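PDB 5WAB: putative beta-glucosidase from Bifidobacterium adolescentis, which hydrolyses beta-glucosidic linkages as a glycoside hydrolase of family 3 and may also release terminal arabinopyranosyl units from ginsenoside Rb2. Local coordinates for residues 155-160 against 201-206; 228-233 against 247-252. One frame throughout, in Å; residues are numbered along the deposited sequence.

Contact 1: residues 155-160 against 201-206; sequences FAANNQ and NRINGV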
loop_
_atom_site.group_PDB
_atom_site.type_symbol
_atom_site.label_atom_id
_atom_site.label_comp_id
_atom_site.label_asym_id
_atom_site.label_seq_id
_atom_site.Cartn_x
_atom_site.Cartn_y
_atom_site.Cartn_z
ATOM N N PHE A 155 11.792 -0.497 -5.759
ATOM C CA PHE A 155 12.390 -1.722 -5.250
ATOM C C PHE A 155 13.869 -1.445 -4.970
ATOM O O PHE A 155 14.650 -1.239 -5.902
ATOM C CB PHE A 155 12.190 -2.831 -6.284
ATOM C CG PHE A 155 12.699 -4.181 -5.872
ATOM C CD1 PHE A 155 12.102 -4.879 -4.835
ATOM C CD2 PHE A 155 13.725 -4.786 -6.581
ATOM C CE1 PHE A 155 12.558 -6.134 -4.476
ATOM C CE2 PHE A 155 14.179 -6.044 -6.232
ATOM C CZ PHE A 155 13.597 -6.719 -5.182
ATOM N N ALA A 156 14.255 -1.407 -3.694
ATOM C CA ALA A 156 13.353 -1.590 -2.559
ATOM C C ALA A 156 13.739 -0.680 -1.397
ATOM O O ALA A 156 14.728 0.063 -1.473
ATOM C CB ALA A 156 13.356 -3.044 -2.101
ATOM N N ALA A 157 12.938 -0.751 -0.329
ATOM C CA ALA A 157 13.221 -0.081 0.945
ATOM C C ALA A 157 13.304 1.435 0.781
ATOM O O ALA A 157 14.230 2.087 1.270
ATOM C CB ALA A 157 14.498 -0.638 1.578
ATOM N N ASN A 158 12.310 1.995 0.086
ATOM C CA ASN A 158 12.175 3.440 -0.086
ATOM C C ASN A 158 11.060 3.906 0.852
ATOM O O ASN A 158 9.914 4.104 0.455
ATOM C CB ASN A 158 11.867 3.782 -1.545
ATOM C CG ASN A 158 11.853 5.282 -1.813
ATOM O OD1 ASN A 158 12.163 6.090 -0.936
ATOM N ND2 ASN A 158 11.424 5.658 -3.009
ATOM N N ASN A 159 11.422 4.112 2.117
ATOM C CA ASN A 159 10.456 4.316 3.194
ATOM C C ASN A 159 10.462 5.737 3.750
ATOM O O ASN A 159 9.806 5.996 4.765
ATOM C CB ASN A 159 10.719 3.309 4.311
ATOM C CG ASN A 159 10.992 1.913 3.777
ATOM O OD1 ASN A 159 12.128 1.429 3.813
ATOM N ND2 ASN A 159 9.946 1.254 3.279
ATOM N N GLN A 160 11.209 6.655 3.136
ATOM C CA GLN A 160 11.235 8.044 3.569
ATOM C C GLN A 160 11.615 8.930 2.391
ATOM O O GLN A 160 12.229 8.479 1.422
ATOM C CB GLN A 160 12.201 8.252 4.736
ATOM C CG GLN A 160 13.655 8.167 4.360
ATOM C CD GLN A 160 14.531 8.155 5.578
ATOM O OE1 GLN A 160 14.240 7.459 6.546
ATOM N NE2 GLN A 160 15.603 8.937 5.554
ATOM N N ASN A 201 17.253 5.201 -3.327
ATOM C CA ASN A 201 18.141 5.142 -2.181
ATOM C C ASN A 201 19.135 3.997 -2.321
ATOM O O ASN A 201 19.023 3.136 -3.196
ATOM C CB ASN A 201 17.348 4.971 -0.890
ATOM C CG ASN A 201 16.487 3.722 -0.897
ATOM O OD1 ASN A 201 15.397 3.707 -1.473
ATOM N ND2 ASN A 201 16.975 2.664 -0.260
ATOM N N ARG A 202 20.108 3.995 -1.420
ATOM C CA ARG A 202 21.037 2.889 -1.268
ATOM C C ARG A 202 20.524 1.937 -0.196
ATOM O O ARG A 202 19.808 2.337 0.728
ATOM C CB ARG A 202 22.432 3.389 -0.875
ATOM C CG ARG A 202 23.151 4.237 -1.914
ATOM C CD ARG A 202 24.499 4.716 -1.379
ATOM N NE ARG A 202 24.330 5.639 -0.264
ATOM C CZ ARG A 202 25.261 5.903 0.651
ATOM N NH1 ARG A 202 26.446 5.309 0.603
ATOM N NH2 ARG A 202 25.002 6.762 1.627
ATOM N N ILE A 203 20.884 0.664 -0.334
ATOM C CA ILE A 203 20.626 -0.344 0.689
ATOM C C ILE A 203 21.971 -0.932 1.080
ATOM O O ILE A 203 22.604 -1.636 0.281
ATOM C CB ILE A 203 19.666 -1.437 0.207
ATOM C CG1 ILE A 203 18.310 -0.826 -0.148
ATOM C CG2 ILE A 203 19.539 -2.531 1.268
ATOM C CD1 ILE A 203 17.337 -1.807 -0.765
ATOM N N ASN A 204 22.420 -0.626 2.297
ATOM C CA ASN A 204 23.713 -1.087 2.798
ATOM C C ASN A 204 24.848 -0.646 1.876
ATOM O O ASN A 204 25.755 -1.419 1.564
ATOM C CB ASN A 204 23.712 -2.607 2.990
ATOM C CG ASN A 204 22.699 -3.055 4.033
ATOM O OD1 ASN A 204 22.585 -2.448 5.098
ATOM N ND2 ASN A 204 21.944 -4.105 3.721
ATOM N N GLY A 205 24.791 0.609 1.427
ATOM C CA GLY A 205 25.863 1.209 0.661
ATOM C C GLY A 205 25.739 1.128 -0.850
ATOM O O GLY A 205 26.586 1.693 -1.553
ATOM N N VAL A 206 24.729 0.447 -1.379
ATOM C CA VAL A 206 24.589 0.242 -2.815
ATOM C C VAL A 206 23.264 0.844 -3.272
ATOM O O VAL A 206 22.200 0.463 -2.769
ATOM C CB VAL A 206 24.678 -1.246 -3.187
ATOM C CG1 VAL A 206 24.600 -1.414 -4.687
ATOM C CG2 VAL A 206 25.973 -1.846 -2.656
#
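Asn201 sets its CG between the backbone N and carbonyl carbon (chi1 58°), which swings the amide over the loop at Ala156-Asn158, while Ile203 extends CG1 and CD1 (chi2 174°) to the same loop. The Ile203 methyl CD1 lies 3.9 Å from Ala157 CB and presses closer still on the backbone, 3.3 Å from Ala156 O. Beside it the Asn201 amide faces the Ala157 carbonyl, with ND2 3.2 Å from Ala157 O. On the other branch, Asn201 OD1 rests 3.5 Å from Asn158 CB. The amide is fixed from its own side: Asn201 ND2 donates to Arg202 O at 3.0 Å, a fairly straight bond from above the carbonyl plane. Ser199 OG is within bonding range of Asn201 OD1 and Ala156 O, its single proton shared or directed to one, and so probably links the two segments. A cis peptide joins Phe155 to Ala156. Around this buried contact, strand 149-155 ends at Phe155, which packs on helix 212-222; Ile203 touches Leu176 of helix 173-180, and strand 202-203, paired with strand 168-170, turns through the type I' turn Ile203-Val206 into strand 206-207, a hairpin beyond the parallel sheet of the TIM-barrel-like N-terminal domain.

Contact 2: residues 228-233 against 247-252; sequences IVMSDW and LNLEMP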
loop_
_atom_site.group_PDB
_atom_site.type_symbol
_atom_site.label_atom_id
_atom_site.label_comp_id
_atom_site.label_asym_id
_atom_site.label_seq_id
_atom_site.Cartn_x
_atom_site.Cartn_y
_atom_site.Cartn_z
ATOM N N ILE A 228 11.063 -6.425 -16.728
ATOM C CA ILE A 228 12.092 -5.409 -16.902
ATOM C C ILE A 228 12.227 -4.597 -15.622
ATOM O O ILE A 228 11.270 -4.453 -14.853
ATOM C CB ILE A 228 11.690 -4.506 -18.090
ATOM C CG1 ILE A 228 11.849 -5.263 -19.397
ATOM C CG2 ILE A 228 12.426 -3.182 -18.090
ATOM C CD1 ILE A 228 13.025 -6.175 -19.389
ATOM N N VAL A 229 13.427 -4.062 -15.395
ATOM C CA VAL A 229 13.687 -3.132 -14.304
ATOM C C VAL A 229 14.067 -1.793 -14.916
ATOM O O VAL A 229 14.947 -1.726 -15.783
ATOM C CB VAL A 229 14.796 -3.628 -13.359
ATOM C CG1 VAL A 229 14.950 -2.668 -12.196
ATOM C CG2 VAL A 229 14.501 -5.037 -12.877
ATOM N N MET A 230 13.396 -0.737 -14.483
ATOM C CA MET A 230 13.753 0.615 -14.868
ATOM C C MET A 230 14.125 1.410 -13.629
ATOM O O MET A 230 13.720 1.086 -12.511
ATOM C CB MET A 230 12.602 1.310 -15.603
ATOM C CG MET A 230 11.347 1.462 -14.763
ATOM S SD MET A 230 10.017 2.185 -15.724
ATOM C CE MET A 230 10.786 3.709 -16.164
ATOM N N SER A 231 14.877 2.473 -13.842
ATOM C CA SER A 231 15.275 3.336 -12.749
ATOM C C SER A 231 14.191 4.371 -12.482
ATOM O O SER A 231 13.390 4.713 -13.356
ATOM C CB SER A 231 16.580 4.052 -13.078
ATOM O OG SER A 231 16.336 5.033 -14.073
ATOM N N ASP A 232 14.174 4.871 -11.253
ATOM C CA ASP A 232 13.471 6.112 -10.995
ATOM C C ASP A 232 14.201 7.260 -11.690
ATOM O O ASP A 232 15.377 7.159 -12.053
ATOM C CB ASP A 232 13.352 6.357 -9.490
ATOM C CG ASP A 232 12.087 7.106 -9.120
ATOM O OD1 ASP A 232 11.560 7.849 -9.976
ATOM O OD2 ASP A 232 11.609 6.942 -7.977
ATOM N N TRP A 233 13.494 8.371 -11.863
ATOM C CA TRP A 233 13.986 9.437 -12.726
ATOM C C TRP A 233 15.218 10.078 -12.104
ATOM O O TRP A 233 15.124 10.824 -11.123
ATOM C CB TRP A 233 12.885 10.461 -12.986
ATOM C CG TRP A 233 12.009 10.132 -14.177
ATOM C CD1 TRP A 233 11.710 10.967 -15.217
ATOM C CD2 TRP A 233 11.349 8.889 -14.465
ATOM N NE1 TRP A 233 10.901 10.329 -16.122
ATOM C CE2 TRP A 233 10.667 9.053 -15.686
ATOM C CE3 TRP A 233 11.262 7.659 -13.806
ATOM C CZ2 TRP A 233 9.910 8.041 -16.259
ATOM C CZ3 TRP A 233 10.516 6.651 -14.381
ATOM C CH2 TRP A 233 9.845 6.851 -15.592
ATOM N N LEU A 247 19.643 -3.563 -14.501
ATOM C CA LEU A 247 18.741 -2.468 -14.843
ATOM C C LEU A 247 18.605 -2.387 -16.359
ATOM O O LEU A 247 19.576 -2.084 -17.063
ATOM C CB LEU A 247 19.259 -1.150 -14.283
ATOM C CG LEU A 247 18.249 -0.012 -14.404
ATOM C CD1 LEU A 247 17.414 0.090 -13.126
ATOM C CD2 LEU A 247 18.955 1.292 -14.726
ATOM N N ASN A 248 17.409 -2.663 -16.871
ATOM C CA ASN A 248 17.217 -2.651 -18.315
ATOM C C ASN A 248 17.149 -1.244 -18.889
ATOM O O ASN A 248 17.619 -1.015 -20.007
ATOM C CB ASN A 248 15.945 -3.407 -18.679
ATOM C CG ASN A 248 15.957 -4.824 -18.167
ATOM O OD1 ASN A 248 15.793 -5.066 -16.969
ATOM N ND2 ASN A 248 16.166 -5.775 -19.069
ATOM N N LEU A 249 16.568 -0.295 -18.163
ATOM C CA LEU A 249 16.131 0.958 -18.767
ATOM C C LEU A 249 16.504 2.139 -17.884
ATOM O O LEU A 249 16.066 2.220 -16.730
ATOM C CB LEU A 249 14.618 0.930 -19.004
ATOM C CG LEU A 249 13.967 2.109 -19.728
ATOM C CD1 LEU A 249 14.367 2.168 -21.198
ATOM C CD2 LEU A 249 12.456 2.038 -19.577
ATOM N N GLU A 250 17.263 3.078 -18.449
ATOM C CA GLU A 250 17.525 4.357 -17.801
ATOM C C GLU A 250 16.409 5.327 -18.156
ATOM O O GLU A 250 16.080 5.498 -19.335
ATOM C CB GLU A 250 18.870 4.942 -18.237
ATOM C CG GLU A 250 19.167 6.308 -17.611
ATOM C CD GLU A 250 20.084 7.188 -18.457
ATOM O OE1 GLU A 250 20.046 7.082 -19.699
ATOM O OE2 GLU A 250 20.842 7.997 -17.877
ATOM N N MET A 251 15.822 5.951 -17.133
ATOM C CA MET A 251 14.808 6.976 -17.322
ATOM C C MET A 251 15.082 8.110 -16.338
ATOM O O MET A 251 15.357 7.846 -15.154
ATOM C CB MET A 251 13.397 6.420 -17.119
ATOM C CG MET A 251 12.980 5.393 -18.155
ATOM S SD MET A 251 12.734 6.056 -19.808
ATOM C CE MET A 251 11.317 7.124 -19.555
ATOM N N PRO A 252 15.058 9.369 -16.790
ATOM C CA PRO A 252 14.921 9.729 -18.201
ATOM C C PRO A 252 16.264 9.559 -18.894
ATOM O O PRO A 252 17.268 9.391 -18.201
ATOM C CB PRO A 252 14.488 11.195 -18.145
ATOM C CG PRO A 252 15.156 11.715 -16.921
ATOM C CD PRO A 252 15.151 10.563 -15.930
#
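Asn248 and Val229 open the tight end of this contact. The Asn248 amide reaches across so that OD1 accepts Val229 N at 3.0 Å, nearly straight at 169° but from above the amide plane, and its ND2 is tied to Met277 O. Val229 O takes Leu249 N in its carbonyl plane at 3.2 Å, plus a weak bond from Asn248 N. Ser231 N then meets Leu249 O at 3.1 Å, so Leu249 bonds to the residues flanking Met230, the pattern of a parallel bridge. Leu247 CD1 fills in against Val229 CG1, while Met230 CE lies against Met251 CG. Ser231 OG, held between its own backbone N and carbonyl carbon (chi1 72°), accepts Met251 N at 3.2 Å.

The other end, Trp233 with Pro252, is partly exposed and held by ring contacts. Met251 CB makes a CH-pi contact over the Trp233 six-membered ring, 3.8 Å from its centroid, and Pro252 CD nears Trp233 CD1. An alanine at Trp233 would probably leave Met251 and Pro252 without their aromatic cover and Ala26 O without its NE1 donor. Asp232 turns away from 247-252, and the nearest atoms of its side chain and a bound glycerol, probably from the crystallisation liquor, are about 3 Å apart; backbone bonding and apolar packing thus steady the segment carrying this carboxylate at what is probably a pocket.

In the fold
Coming from the N terminus, the chain leaves strand 149-155 into the loop of contact 1, passes strand 168-170 and helices 173-180 and 182-190, adds strand 195-198 to the sheet and returns at 201-206, closing a loop of 40 residues. Helix 212-222 then leads to strand 228-230, and contact 2 closes a shorter loop around helix 239-245. The two follow in series, neither nested nor crossed, with centres about 16 Å apart. Contact 1 joins the loop after strand 149-155 to short strand 202-203, which follows neighbouring strand 195-198; contact 2 sets loop 247-252 beside strand 228-230 through a single parallel bridge, at the edge of the five-stranded sheet of the TIM-barrel-like N-terminal domain.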